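Local coordinates for envelope glycoprotein (Thogoto virus, PDB 5XEA) that probably attaches the virus to its host-cell receptor and later drives fusion of the virion with the host membrane, as a trimeric class III-type fusogen related to baculovirus gp64, at residues B[38-43]-B[191-196]; B[148-153]-B[418-423]; B[163-168]-B[274-279]; B[187-192]-B[424-429]. One frame throughout, in Å; residues are numbered along the deposited sequence.

Contact 1: B[38-43]-B[191-196]; sequences QNELLT and VKDNFE
Leu-41 and Lys-192 form a hydrogen-bonded antiparallel pair: Leu-41 N reaches Lys-192 O at 2.8 Å (N-H...O angle 169°), and Lys-192 N returns an equally short bond to Leu-41 O. One residue on, Leu-42 and Val-191 make a non-hydrogen-bonded pair, with Val-191 CA 3.3 Å from Leu-41 O in a CA-H...O contact.

The apolar part is small: Leu-42 CD1 meets Val-191 CG2 at 4.0 Å.

Two acids make the polar part. Glu-40 CG is anti to the carbonyl carbon (chi1 -49°) and the chain runs extended to CD, side by side with Asp-193; the carboxylates are 27° from coplanar, and Glu-40 OE2 is 2.8 Å from Asp-193 OD1. So close a pair of buried oxygens suggests that one acid holds a proton. Glu-40 OE1 is hydrogen-bonded to Thr-164, OE2 weakly to His-174, and Val-191 CG1 touches the same carboxylate.

The rim of Phe-195 meets the backbone at Asn-39 O, 3.6 Å from Phe-195 CE2, and Asp-193 CB sits over one ring face.

Strand 40-56 is thus paired with strand 187-192, and Glu-40 and Leu-42 bond by their backbones to strand 133-156 on the other edge; strand 159-165 packs against Glu-40, Val-191 and Phe-195.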
loop_
_atom_site.group_PDB
_atom_site.type_symbol
_atom_site.label_atom_id
_atom_site.label_comp_id
_atom_site.label_asym_id
_atom_site.label_seq_id
_atom_site.Cartn_x
_atom_site.Cartn_y
_atom_site.Cartn_z
ATOM N N GLN B 38 6.440 16.260 -13.852
ATOM C CA GLN B 38 5.510 15.380 -13.152
ATOM C C GLN B 38 4.776 16.068 -11.994
ATOM O O GLN B 38 4.197 15.380 -11.143
ATOM C CB GLN B 38 6.247 14.139 -12.649
ATOM C CG GLN B 38 7.052 13.430 -13.731
ATOM C CD GLN B 38 6.684 11.964 -13.874
ATOM O OE1 GLN B 38 5.996 11.574 -14.820
ATOM N NE2 GLN B 38 7.146 11.143 -12.937
ATOM N N ASN B 39 4.769 17.407 -11.952
ATOM C CA ASN B 39 4.066 18.144 -10.910
ATOM C C ASN B 39 3.406 19.393 -11.482
ATOM O O ASN B 39 3.976 20.063 -12.349
ATOM C CB ASN B 39 5.018 18.552 -9.774
ATOM C CG ASN B 39 5.479 17.368 -8.940
ATOM O OD1 ASN B 39 4.684 16.489 -8.586
ATOM N ND2 ASN B 39 6.770 17.339 -8.618
ATOM N N GLU B 40 2.189 19.681 -11.007
ATOM C CA GLU B 40 1.595 21.008 -11.093
ATOM C C GLU B 40 2.091 21.861 -9.937
ATOM O O GLU B 40 2.655 21.359 -8.965
ATOM C CB GLU B 40 0.075 20.954 -11.027
ATOM C CG GLU B 40 -0.565 19.973 -11.951
ATOM C CD GLU B 40 -2.067 20.074 -11.911
ATOM O OE1 GLU B 40 -2.672 19.630 -10.911
ATOM O OE2 GLU B 40 -2.646 20.624 -12.867
ATOM N N LEU B 41 1.880 23.168 -10.045
ATOM C CA LEU B 41 2.212 24.094 -8.973
ATOM C C LEU B 41 0.920 24.546 -8.316
ATOM O O LEU B 41 0.083 25.192 -8.959
ATOM C CB LEU B 41 2.996 25.305 -9.472
ATOM C CG LEU B 41 3.545 26.106 -8.294
ATOM C CD1 LEU B 41 4.719 25.370 -7.661
ATOM C CD2 LEU B 41 3.929 27.520 -8.704
ATOM N N LEU B 42 0.742 24.180 -7.056
ATOM C CA LEU B 42 -0.419 24.607 -6.294
ATOM C C LEU B 42 -0.006 25.793 -5.439
ATOM O O LEU B 42 0.869 25.670 -4.574
ATOM C CB LEU B 42 -0.970 23.477 -5.425
ATOM C CG LEU B 42 -1.938 23.937 -4.328
ATOM C CD1 LEU B 42 -3.249 24.439 -4.917
ATOM C CD2 LEU B 42 -2.179 22.813 -3.336
ATOM N N THR B 43 -0.597 26.941 -5.708
ATOM C CA THR B 43 -0.484 28.094 -4.821
ATOM C C THR B 43 -1.797 28.224 -4.066
ATOM O O THR B 43 -2.866 28.325 -4.684
ATOM C CB THR B 43 -0.165 29.372 -5.595
ATOM O OG1 THR B 43 1.077 29.202 -6.283
ATOM C CG2 THR B 43 -0.042 30.549 -4.632
ATOM N N VAL B 191 -3.850 26.624 -9.397
ATOM C CA VAL B 191 -3.099 25.470 -9.909
ATOM C C VAL B 191 -2.541 25.833 -11.282
ATOM O O VAL B 191 -3.308 26.099 -12.214
ATOM C CB VAL B 191 -3.961 24.198 -10.000
ATOM C CG1 VAL B 191 -3.132 23.041 -10.533
ATOM C CG2 VAL B 191 -4.522 23.818 -8.660
ATOM N N LYS B 192 -1.212 25.814 -11.406
ATOM C CA LYS B 192 -0.493 26.227 -12.612
ATOM C C LYS B 192 0.330 25.068 -13.179
ATOM O O LYS B 192 1.026 24.372 -12.436
ATOM C CB LYS B 192 0.416 27.423 -12.290
ATOM C CG LYS B 192 1.173 28.007 -13.472
ATOM C CD LYS B 192 0.233 28.531 -14.556
ATOM C CE LYS B 192 0.957 28.671 -15.901
ATOM N NZ LYS B 192 2.196 29.493 -15.789
ATOM N N ASP B 193 0.270 24.875 -14.498
ATOM C CA ASP B 193 1.074 23.862 -15.191
ATOM C C ASP B 193 2.241 24.546 -15.896
ATOM O O ASP B 193 2.039 25.291 -16.858
ATOM C CB ASP B 193 0.236 23.077 -16.196
ATOM C CG ASP B 193 -0.923 22.374 -15.546
ATOM O OD1 ASP B 193 -0.787 22.016 -14.357
ATOM O OD2 ASP B 193 -1.959 22.181 -16.214
ATOM N N ASN B 194 3.448 24.307 -15.404
ATOM C CA ASN B 194 4.668 24.785 -16.055
ATOM C C ASN B 194 5.305 23.653 -16.868
ATOM O O ASN B 194 6.448 23.241 -16.657
ATOM C CB ASN B 194 5.628 25.351 -15.013
ATOM C CG ASN B 194 5.039 26.542 -14.260
ATOM O OD1 ASN B 194 4.463 27.455 -14.858
ATOM N ND2 ASN B 194 5.176 26.529 -12.937
ATOM N N PHE B 195 4.513 23.133 -17.799
ATOM C CA PHE B 195 4.919 22.032 -18.660
ATOM C C PHE B 195 3.990 22.013 -19.862
ATOM O O PHE B 195 2.943 22.664 -19.874
ATOM C CB PHE B 195 4.897 20.677 -17.926
ATOM C CG PHE B 195 3.547 20.311 -17.320
ATOM C CD1 PHE B 195 2.507 19.836 -18.115
ATOM C CD2 PHE B 195 3.341 20.409 -15.943
ATOM C CE1 PHE B 195 1.281 19.495 -17.556
ATOM C CE2 PHE B 195 2.119 20.069 -15.375
ATOM C CZ PHE B 195 1.087 19.614 -16.180
ATOM N N GLU B 196 4.374 21.235 -20.865
ATOM C CA GLU B 196 3.549 21.039 -22.044
ATOM C C GLU B 196 3.267 19.559 -22.245
ATOM O O GLU B 196 4.055 18.697 -21.843
ATOM C CB GLU B 196 4.215 21.622 -23.288
ATOM C CG GLU B 196 4.215 23.138 -23.312
ATOM C CD GLU B 196 5.478 23.704 -23.923
ATOM O OE1 GLU B 196 6.568 23.174 -23.622
ATOM O OE2 GLU B 196 5.378 24.672 -24.707
#

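Contact 2: B[148-153]-B[418-423]; sequences PVFFNL and QSEDGW
The Phe-150 ring and the Glu-420 carboxylate have planes 26° apart and their side chains cross obliquely, with Glu-420 CD 3.4 Å from both Phe-150 CD2 and CE2. Over the centre of one ring face sits a water, 3.4 Å above the plane. The indole of Trp-423 has Glu-420 OE1 at its edge, in plane, and Val-149 CG1 comes to 3.6 Å from Trp-423 NE1, the two side chains crossing at about a right angle.

Glu-420 carries the polar contact, and its two oxygens are used separately. OE2 accepts from Phe-150 N at 2.9 Å through its syn lone pair, with an N-H...O angle of 153°; OE1 accepts a hydrogen bond from the water over the ring, which also donates to Phe-150 O at 2.7 Å. The buried carboxylate therefore spans the N-H and, through water, the C=O of one residue. Its chain runs extended to chi2 (174°), which carries CD away from the helix start toward the strand. A second water donates to Pro-148 O and accepts from Gly-422 N, joining the strand to the first turn.

Glu-420 is the N-cap residue of helix 421-437, and its bonds to Phe-150 tie the helix start to strand 133-156. Strand 40-56 flanks Val-149 and Trp-423, Leu-165 of strand 159-165 packs on Phe-150, and a neighbouring subunit contributes Lys-273, salt-bridged to Asp-421.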
loop_
_atom_site.group_PDB
_atom_site.type_symbol
_atom_site.label_atom_id
_atom_site.label_comp_id
_atom_site.label_asym_id
_atom_site.label_seq_id
_atom_site.Cartn_x
_atom_site.Cartn_y
_atom_site.Cartn_z
ATOM N N PRO B 148 4.489 21.687 -5.093
ATOM C CA PRO B 148 4.218 20.787 -6.214
ATOM C C PRO B 148 3.257 19.682 -5.800
ATOM O O PRO B 148 3.404 19.068 -4.741
ATOM C CB PRO B 148 5.605 20.224 -6.546
ATOM C CG PRO B 148 6.311 20.215 -5.242
ATOM C CD PRO B 148 5.811 21.436 -4.484
ATOM N N VAL B 149 2.269 19.420 -6.655
ATOM C CA VAL B 149 1.346 18.311 -6.461
ATOM C C VAL B 149 1.327 17.454 -7.726
ATOM O O VAL B 149 1.365 17.983 -8.844
ATOM C CB VAL B 149 -0.072 18.803 -6.111
ATOM C CG1 VAL B 149 -0.088 19.564 -4.731
ATOM C CG2 VAL B 149 -0.617 19.656 -7.230
ATOM N N PHE B 150 1.270 16.134 -7.552
ATOM C CA PHE B 150 1.216 15.271 -8.728
ATOM C C PHE B 150 -0.166 15.356 -9.369
ATOM O O PHE B 150 -1.125 15.875 -8.782
ATOM C CB PHE B 150 1.559 13.811 -8.381
ATOM C CG PHE B 150 0.599 13.156 -7.394
ATOM C CD1 PHE B 150 -0.576 12.558 -7.827
ATOM C CD2 PHE B 150 0.903 13.114 -6.043
ATOM C CE1 PHE B 150 -1.434 11.951 -6.916
ATOM C CE2 PHE B 150 0.067 12.509 -5.139
ATOM C CZ PHE B 150 -1.102 11.928 -5.566
ATOM N N PHE B 151 -0.268 14.839 -10.594
ATOM C CA PHE B 151 -1.511 14.928 -11.345
ATOM C C PHE B 151 -1.617 13.706 -12.246
ATOM O O PHE B 151 -0.699 12.890 -12.323
ATOM C CB PHE B 151 -1.571 16.233 -12.156
ATOM C CG PHE B 151 -0.475 16.350 -13.197
ATOM C CD1 PHE B 151 -0.672 15.889 -14.488
ATOM C CD2 PHE B 151 0.755 16.893 -12.868
ATOM C CE1 PHE B 151 0.345 15.981 -15.445
ATOM C CE2 PHE B 151 1.769 16.990 -13.797
ATOM C CZ PHE B 151 1.567 16.527 -15.094
ATOM N N ASN B 152 -2.773 13.567 -12.895
ATOM C CA ASN B 152 -2.988 12.589 -13.946
ATOM C C ASN B 152 -3.233 13.312 -15.263
ATOM O O ASN B 152 -3.558 14.504 -15.287
ATOM C CB ASN B 152 -4.192 11.685 -13.652
ATOM C CG ASN B 152 -3.912 10.663 -12.562
ATOM O OD1 ASN B 152 -2.764 10.257 -12.335
ATOM N ND2 ASN B 152 -4.971 10.232 -11.888
ATOM N N LEU B 153 -3.073 12.578 -16.364
ATOM C CA LEU B 153 -3.641 12.993 -17.637
ATOM C C LEU B 153 -4.906 12.190 -17.888
ATOM O O LEU B 153 -5.105 11.121 -17.314
ATOM C CB LEU B 153 -2.652 12.798 -18.792
ATOM C CG LEU B 153 -1.406 13.686 -18.876
ATOM C CD1 LEU B 153 -0.643 13.361 -20.177
ATOM C CD2 LEU B 153 -1.748 15.171 -18.773
ATOM N N GLN B 418 -3.913 13.783 -0.018
ATOM C CA GLN B 418 -3.930 14.450 1.290
ATOM C C GLN B 418 -2.560 14.450 1.945
ATOM O O GLN B 418 -2.297 15.303 2.790
ATOM C CB GLN B 418 -4.924 13.793 2.266
ATOM C CG GLN B 418 -6.296 13.483 1.698
ATOM C CD GLN B 418 -6.353 12.116 1.005
ATOM O OE1 GLN B 418 -5.755 11.929 -0.046
ATOM N NE2 GLN B 418 -7.083 11.173 1.588
ATOM N N SER B 419 -1.692 13.497 1.593
ATOM C CA SER B 419 -0.349 13.461 2.157
ATOM C C SER B 419 0.528 14.591 1.636
ATOM O O SER B 419 1.566 14.878 2.239
ATOM C CB SER B 419 0.344 12.127 1.839
ATOM O OG SER B 419 -0.101 11.070 2.661
ATOM N N GLU B 420 0.158 15.220 0.527
ATOM C CA GLU B 420 1.041 16.219 -0.060
ATOM C C GLU B 420 1.032 17.502 0.761
ATOM O O GLU B 420 0.006 17.903 1.298
ATOM C CB GLU B 420 0.622 16.512 -1.488
ATOM C CG GLU B 420 0.760 15.297 -2.389
ATOM C CD GLU B 420 0.204 15.575 -3.740
ATOM O OE1 GLU B 420 -1.042 15.556 -3.873
ATOM O OE2 GLU B 420 1.016 15.838 -4.650
ATOM N N ASP B 421 2.203 18.144 0.823
ATOM C CA ASP B 421 2.378 19.372 1.587
ATOM C C ASP B 421 1.393 20.456 1.165
ATOM O O ASP B 421 0.852 21.167 2.012
ATOM C CB ASP B 421 3.820 19.866 1.445
ATOM C CG ASP B 421 4.822 18.948 2.136
ATOM O OD1 ASP B 421 4.406 18.138 3.001
ATOM O OD2 ASP B 421 6.031 19.049 1.831
ATOM N N GLY B 422 1.140 20.599 -0.137
ATOM C CA GLY B 422 0.231 21.649 -0.581
ATOM C C GLY B 422 -1.167 21.525 0.003
ATOM O O GLY B 422 -1.759 22.519 0.430
ATOM N N TRP B 423 -1.711 20.304 0.046
ATOM C CA TRP B 423 -3.065 20.147 0.556
ATOM C C TRP B 423 -3.085 20.018 2.066
ATOM O O TRP B 423 -4.023 20.500 2.689
ATOM C CB TRP B 423 -3.761 18.953 -0.088
ATOM C CG TRP B 423 -3.843 19.078 -1.569
ATOM C CD1 TRP B 423 -3.135 18.370 -2.484
ATOM C CD2 TRP B 423 -4.680 19.974 -2.304
ATOM N NE1 TRP B 423 -3.488 18.758 -3.762
ATOM C CE2 TRP B 423 -4.433 19.746 -3.675
ATOM C CE3 TRP B 423 -5.607 20.958 -1.935
ATOM C CZ2 TRP B 423 -5.083 20.459 -4.678
ATOM C CZ3 TRP B 423 -6.255 21.667 -2.933
ATOM C CH2 TRP B 423 -5.995 21.414 -4.283
HETATM O O HOH W 1 3.007 19.161 -1.833
HETATM O O HOH W 2 -1.869 15.576 -6.234
#

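Contact 3: B[163-168]-B[274-279]; sequences STLLPN and SWTVVT. With NAG (2-acetamido-2-deoxy-beta-D-glucopyranose), chain E.
Leu-165 and Thr-276 are brought together by their side-chain torsions: Leu-165 CG lies anti to its carbonyl carbon (chi1 -52°) and chi2 of 177° extends CD1, while Thr-276 holds OG1 between its backbone N and carbonyl carbon (chi1 63°). The end of strand 159-165, in the antiparallel sheet of this gp64-family glycoprotein, is here packed against the loop that leads to the long helix 282-327.

The side chains of Leu-165 and Thr-276 cross at about a right angle, and CD1 of the leucine is in van der Waals contact with OG1 (3.9 Å) and the CG2 methyl (4.0 Å) of the threonine. Thr-276 OG1 is also hydrogen-bonded to Ser-274 OG at 2.6 Å, either hydroxyl possibly donating. Val-277 has the largest area covered on the loop; its CG1 faces backbone oxygens, 3.5 Å from Leu-166 O and 3.8 Å from Pro-167 O. No hydrogen bond crosses between the two segments.

Val-417 packs on both Leu-165 and Thr-276, and Trp-423 of helix 421-437 covers Leu-166 and Pro-167. Trp-275 meets His-286 of a neighbouring subunit edge-to-face, placing the loop at the trimer interface. On the far side from the loop, Asn-168 ND2 is bonded to NAG C1 (1.4 Å), Asn-168 OD1 accepts from Ser-170 N, and Leu-166 CD1 touches the sugar at NAG C5, 3.5 Å away.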
loop_
_atom_site.group_PDB
_atom_site.type_symbol
_atom_site.label_atom_id
_atom_site.label_comp_id
_atom_site.label_asym_id
_atom_site.label_seq_id
_atom_site.Cartn_x
_atom_site.Cartn_y
_atom_site.Cartn_z
ATOM N N SER B 163 -5.477 16.413 -15.343
ATOM C CA SER B 163 -6.487 16.046 -14.353
ATOM C C SER B 163 -5.939 16.409 -12.982
ATOM O O SER B 163 -5.083 15.705 -12.442
ATOM C CB SER B 163 -6.825 14.557 -14.454
ATOM O OG SER B 163 -7.830 14.177 -13.529
ATOM N N THR B 164 -6.432 17.516 -12.432
ATOM C CA THR B 164 -6.005 17.989 -11.129
ATOM C C THR B 164 -6.759 17.230 -10.048
ATOM O O THR B 164 -7.984 17.090 -10.114
ATOM C CB THR B 164 -6.235 19.496 -11.023
ATOM O OG1 THR B 164 -5.197 20.165 -11.745
ATOM C CG2 THR B 164 -6.262 19.983 -9.536
ATOM N N LEU B 165 -6.015 16.719 -9.072
ATOM C CA LEU B 165 -6.540 15.795 -8.077
ATOM C C LEU B 165 -6.874 16.568 -6.806
ATOM O O LEU B 165 -5.991 17.181 -6.194
ATOM C CB LEU B 165 -5.520 14.684 -7.805
ATOM C CG LEU B 165 -5.009 13.983 -9.085
ATOM C CD1 LEU B 165 -3.956 12.932 -8.787
ATOM C CD2 LEU B 165 -6.159 13.348 -9.810
ATOM N N LEU B 166 -8.131 16.550 -6.423
ATOM C CA LEU B 166 -8.459 17.305 -5.220
ATOM C C LEU B 166 -8.502 16.379 -4.007
ATOM O O LEU B 166 -8.740 15.178 -4.148
ATOM C CB LEU B 166 -9.811 18.010 -5.389
ATOM C CG LEU B 166 -9.953 18.970 -6.578
ATOM C CD1 LEU B 166 -11.373 19.533 -6.658
ATOM C CD2 LEU B 166 -8.942 20.107 -6.509
ATOM N N PRO B 167 -8.290 16.885 -2.782
ATOM C CA PRO B 167 -8.204 15.973 -1.622
ATOM C C PRO B 167 -9.523 15.313 -1.229
ATOM O O PRO B 167 -9.485 14.312 -0.490
ATOM C CB PRO B 167 -7.652 16.865 -0.502
ATOM C CG PRO B 167 -7.777 18.262 -0.995
ATOM C CD PRO B 167 -7.758 18.223 -2.480
ATOM N N ASN B 168 -10.668 15.767 -1.734
ATOM C CA ASN B 168 -11.921 15.048 -1.500
ATOM C C ASN B 168 -12.227 13.995 -2.561
ATOM O O ASN B 168 -13.323 13.426 -2.553
ATOM C CB ASN B 168 -13.103 16.015 -1.405
ATOM C CG ASN B 168 -13.327 16.820 -2.683
ATOM O OD1 ASN B 168 -12.743 16.542 -3.734
ATOM N ND2 ASN B 168 -14.187 17.836 -2.587
ATOM N N SER B 274 -11.613 9.363 -6.615
ATOM C CA SER B 274 -10.329 8.934 -7.151
ATOM C C SER B 274 -9.624 8.046 -6.133
ATOM O O SER B 274 -9.634 8.319 -4.929
ATOM C CB SER B 274 -9.455 10.145 -7.484
ATOM O OG SER B 274 -8.122 9.732 -7.751
ATOM N N TRP B 275 -9.031 6.959 -6.623
ATOM C CA TRP B 275 -8.241 6.079 -5.779
ATOM C C TRP B 275 -6.987 6.751 -5.242
ATOM O O TRP B 275 -6.357 6.209 -4.327
ATOM C CB TRP B 275 -7.864 4.825 -6.577
ATOM C CG TRP B 275 -9.038 3.917 -6.836
ATOM C CD1 TRP B 275 -9.493 3.485 -8.054
ATOM C CD2 TRP B 275 -9.888 3.309 -5.852
ATOM N NE1 TRP B 275 -10.578 2.649 -7.881
ATOM C CE2 TRP B 275 -10.837 2.527 -6.541
ATOM C CE3 TRP B 275 -9.927 3.338 -4.447
ATOM C CZ2 TRP B 275 -11.817 1.790 -5.882
ATOM C CZ3 TRP B 275 -10.914 2.606 -3.789
ATOM C CH2 TRP B 275 -11.843 1.841 -4.513
ATOM N N THR B 276 -6.595 7.903 -5.797
ATOM C CA THR B 276 -5.447 8.640 -5.281
ATOM C C THR B 276 -5.711 9.258 -3.904
ATOM O O THR B 276 -4.761 9.725 -3.271
ATOM C CB THR B 276 -5.040 9.751 -6.254
ATOM O OG1 THR B 276 -6.109 10.705 -6.371
ATOM C CG2 THR B 276 -4.674 9.173 -7.697
ATOM N N VAL B 277 -6.951 9.253 -3.415
ATOM C CA VAL B 277 -7.230 9.748 -2.064
ATOM C C VAL B 277 -7.639 8.643 -1.105
ATOM O O VAL B 277 -7.835 8.919 0.081
ATOM C CB VAL B 277 -8.284 10.879 -2.058
ATOM C CG1 VAL B 277 -7.887 11.996 -3.006
ATOM C CG2 VAL B 277 -9.675 10.343 -2.394
ATOM N N VAL B 278 -7.744 7.399 -1.557
ATOM C CA VAL B 278 -8.165 6.315 -0.674
ATOM C C VAL B 278 -6.919 5.648 -0.096
ATOM O O VAL B 278 -6.068 5.145 -0.832
ATOM C CB VAL B 278 -9.062 5.306 -1.407
ATOM C CG1 VAL B 278 -9.545 4.232 -0.422
ATOM C CG2 VAL B 278 -10.265 6.007 -2.042
ATOM N N THR B 279 -6.825 5.631 1.229
ATOM C CA THR B 279 -5.669 5.082 1.926
ATOM C C THR B 279 -5.639 3.557 1.841
ATOM O O THR B 279 -6.643 2.904 2.134
ATOM C CB THR B 279 -5.738 5.488 3.394
ATOM O OG1 THR B 279 -5.623 6.912 3.508
ATOM C CG2 THR B 279 -4.642 4.794 4.152
HETATM C C1 NAG E . -14.508 18.708 -3.688
HETATM C C2 NAG E . -16.005 19.036 -3.767
HETATM C C3 NAG E . -16.272 20.141 -4.798
HETATM C C4 NAG E . -15.363 21.344 -4.576
HETATM C C5 NAG E . -13.916 20.852 -4.563
HETATM C C6 NAG E . -12.887 21.919 -4.277
HETATM C C7 NAG E . -17.475 17.157 -3.198
HETATM C C8 NAG E . -18.200 15.954 -3.713
HETATM N N2 NAG E . -16.765 17.843 -4.098
HETATM O O3 NAG E . -17.640 20.531 -4.731
HETATM O O4 NAG E . -15.600 22.291 -5.616
HETATM O O5 NAG E . -13.766 19.893 -3.512
HETATM O O6 NAG E . -12.778 22.147 -2.879
HETATM O O7 NAG E . -17.530 17.495 -2.018
#

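Contact 4: B[187-192]-B[424-429]; sequences FSYLVK and SFVVKS
Phe-187 and Val-426 bury the most surface here. The valine CG2 lies over one face of the phenylalanine ring, 4.3 Å from its centroid and 21° off the ring normal, a CH-pi contact offset toward the rim; the ring also meets the helix backbone at Val-426 CA, 3.8 Å from Phe-187 CZ. At the ring's edge lie two further residues of the helix: Phe-425 CD2 is 4.0 Å from Phe-187 CE1, and Ser-429 OG is 3.6 Å from Phe-187 CE2.

Tyr-189 adds a second aromatic contact. Its side chain crosses Val-426 at about a right angle, with Val-426 CG2 in the plane at the ring edge, 3.8 Å from Tyr-189 CE1. Chi1 of 179° sets Val-426 CG1 anti to its backbone N, and CG1 approaches Tyr-189 OH.

Strand 187-192 and helix 424-429 run nearly antiparallel, their axes at 170° and 11.3 Å apart. Trp-182 stacks on Tyr-189, and Tyr-46 meets Phe-187. With Ser-429 OG hydrogen-bonded outside the contact, shape fit and burial rather than directional bonds hold helix to sheet.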
loop_
_atom_site.group_PDB
_atom_site.type_symbol
_atom_site.label_atom_id
_atom_site.label_comp_id
_atom_site.label_asym_id
_atom_site.label_seq_id
_atom_site.Cartn_x
_atom_site.Cartn_y
_atom_site.Cartn_z
ATOM N N PHE B 187 -9.855 30.505 1.852
ATOM C CA PHE B 187 -8.791 30.108 0.947
ATOM C C PHE B 187 -9.121 30.489 -0.489
ATOM O O PHE B 187 -10.274 30.433 -0.926
ATOM C CB PHE B 187 -8.556 28.586 1.016
ATOM C CG PHE B 187 -7.395 28.182 1.888
ATOM C CD1 PHE B 187 -6.123 28.071 1.367
ATOM C CD2 PHE B 187 -7.579 27.926 3.236
ATOM C CE1 PHE B 187 -5.045 27.694 2.171
ATOM C CE2 PHE B 187 -6.511 27.563 4.052
ATOM C CZ PHE B 187 -5.247 27.449 3.518
ATOM N N SER B 188 -8.082 30.853 -1.227
ATOM C CA SER B 188 -8.106 30.748 -2.680
ATOM C C SER B 188 -6.988 29.819 -3.137
ATOM O O SER B 188 -5.966 29.672 -2.458
ATOM C CB SER B 188 -7.972 32.125 -3.347
ATOM O OG SER B 188 -9.059 32.962 -2.974
ATOM N N TYR B 189 -7.194 29.198 -4.296
ATOM C CA TYR B 189 -6.284 28.202 -4.843
ATOM C C TYR B 189 -5.974 28.524 -6.296
ATOM O O TYR B 189 -6.880 28.805 -7.089
ATOM C CB TYR B 189 -6.876 26.795 -4.782
ATOM C CG TYR B 189 -7.381 26.383 -3.426
ATOM C CD1 TYR B 189 -6.597 25.616 -2.577
ATOM C CD2 TYR B 189 -8.650 26.742 -3.010
ATOM C CE1 TYR B 189 -7.064 25.223 -1.324
ATOM C CE2 TYR B 189 -9.131 26.356 -1.747
ATOM C CZ TYR B 189 -8.330 25.596 -0.918
ATOM O OH TYR B 189 -8.815 25.227 0.315
ATOM N N LEU B 190 -4.695 28.457 -6.642
ATOM C CA LEU B 190 -4.247 28.599 -8.025
ATOM C C LEU B 190 -3.408 27.374 -8.394
ATOM O O LEU B 190 -2.390 27.100 -7.746
ATOM C CB LEU B 190 -3.442 29.891 -8.212
ATOM C CG LEU B 190 -2.893 30.179 -9.619
ATOM C CD1 LEU B 190 -4.003 30.306 -10.661
ATOM C CD2 LEU B 190 -2.046 31.429 -9.572
ATOM N N VAL B 191 -3.850 26.624 -9.397
ATOM C CA VAL B 191 -3.099 25.470 -9.909
ATOM C C VAL B 191 -2.541 25.833 -11.282
ATOM O O VAL B 191 -3.308 26.099 -12.214
ATOM C CB VAL B 191 -3.961 24.198 -10.000
ATOM C CG1 VAL B 191 -3.132 23.041 -10.533
ATOM C CG2 VAL B 191 -4.522 23.818 -8.660
ATOM N N LYS B 192 -1.212 25.814 -11.406
ATOM C CA LYS B 192 -0.493 26.227 -12.612
ATOM C C LYS B 192 0.330 25.068 -13.179
ATOM O O LYS B 192 1.026 24.372 -12.436
ATOM C CB LYS B 192 0.416 27.423 -12.290
ATOM C CG LYS B 192 1.173 28.007 -13.472
ATOM C CD LYS B 192 0.233 28.531 -14.556
ATOM C CE LYS B 192 0.957 28.671 -15.901
ATOM N NZ LYS B 192 2.196 29.493 -15.789
ATOM N N SER B 424 -2.061 19.402 2.677
ATOM C CA SER B 424 -2.019 19.375 4.133
ATOM C C SER B 424 -1.846 20.766 4.731
ATOM O O SER B 424 -2.167 20.949 5.902
ATOM C CB SER B 424 -0.906 18.448 4.627
ATOM O OG SER B 424 0.368 18.958 4.310
ATOM N N PHE B 425 -1.352 21.738 3.949
ATOM C CA PHE B 425 -1.314 23.139 4.381
ATOM C C PHE B 425 -2.702 23.649 4.736
ATOM O O PHE B 425 -2.863 24.447 5.668
ATOM C CB PHE B 425 -0.706 23.998 3.264
ATOM C CG PHE B 425 -0.554 25.484 3.598
ATOM C CD1 PHE B 425 0.491 25.930 4.397
ATOM C CD2 PHE B 425 -1.397 26.427 3.023
ATOM C CE1 PHE B 425 0.656 27.289 4.680
ATOM C CE2 PHE B 425 -1.236 27.802 3.293
ATOM C CZ PHE B 425 -0.210 28.230 4.115
ATOM N N VAL B 426 -3.716 23.232 3.976
ATOM C CA VAL B 426 -5.085 23.678 4.247
ATOM C C VAL B 426 -5.566 23.149 5.594
ATOM O O VAL B 426 -6.216 23.870 6.365
ATOM C CB VAL B 426 -6.015 23.230 3.102
ATOM C CG1 VAL B 426 -7.471 23.652 3.375
ATOM C CG2 VAL B 426 -5.481 23.736 1.753
ATOM N N VAL B 427 -5.269 21.876 5.889
ATOM C CA VAL B 427 -5.673 21.255 7.153
ATOM C C VAL B 427 -4.933 21.886 8.322
ATOM O O VAL B 427 -5.532 22.168 9.369
ATOM C CB VAL B 427 -5.420 19.729 7.107
ATOM C CG1 VAL B 427 -5.877 19.044 8.437
ATOM C CG2 VAL B 427 -6.097 19.092 5.907
ATOM N N LYS B 428 -3.620 22.104 8.170
ATOM C CA LYS B 428 -2.844 22.809 9.194
ATOM C C LYS B 428 -3.396 24.207 9.461
ATOM O O LYS B 428 -3.391 24.680 10.604
ATOM C CB LYS B 428 -1.371 22.903 8.771
ATOM C CG LYS B 428 -0.617 21.575 8.862
ATOM C CD LYS B 428 0.788 21.654 8.244
ATOM C CE LYS B 428 1.354 20.239 8.038
ATOM N NZ LYS B 428 2.600 20.228 7.213
ATOM N N SER B 429 -3.837 24.904 8.415
ATOM C CA SER B 429 -4.435 26.223 8.627
ATOM C C SER B 429 -5.700 26.113 9.484
ATOM O O SER B 429 -5.904 26.898 10.425
ATOM C CB SER B 429 -4.743 26.868 7.274
ATOM O OG SER B 429 -5.527 28.042 7.457
#

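Contact 1 pairs two strands inside the antiparallel sheet; contacts 2 and 4 set helix 421-437 and its start on that sheet, and contact 3 sets loop 274-279 against it. Contacts 1 and 4 share Val-191 and Lys-192, with centres about 14 Å apart. Glu-40 ties contact 1 to contact 2, its N 2.9 Å from Val-149 O, and to contact 3, its OE1 2.7 Å from Thr-164 OG1. On the helix, contact 2 takes the N-cap and first turn, contact 4 the residues that follow; Trp-423 CZ3 comes to 4.0 Å from Tyr-189 CD1. Contacts 2 and 3 have the closest centres, about 9 Å apart; Gln-418 NE2 hydrogen-bonds to Val-277 O at 2.8 Å. The glycan on Asn-168 belongs to contact 3.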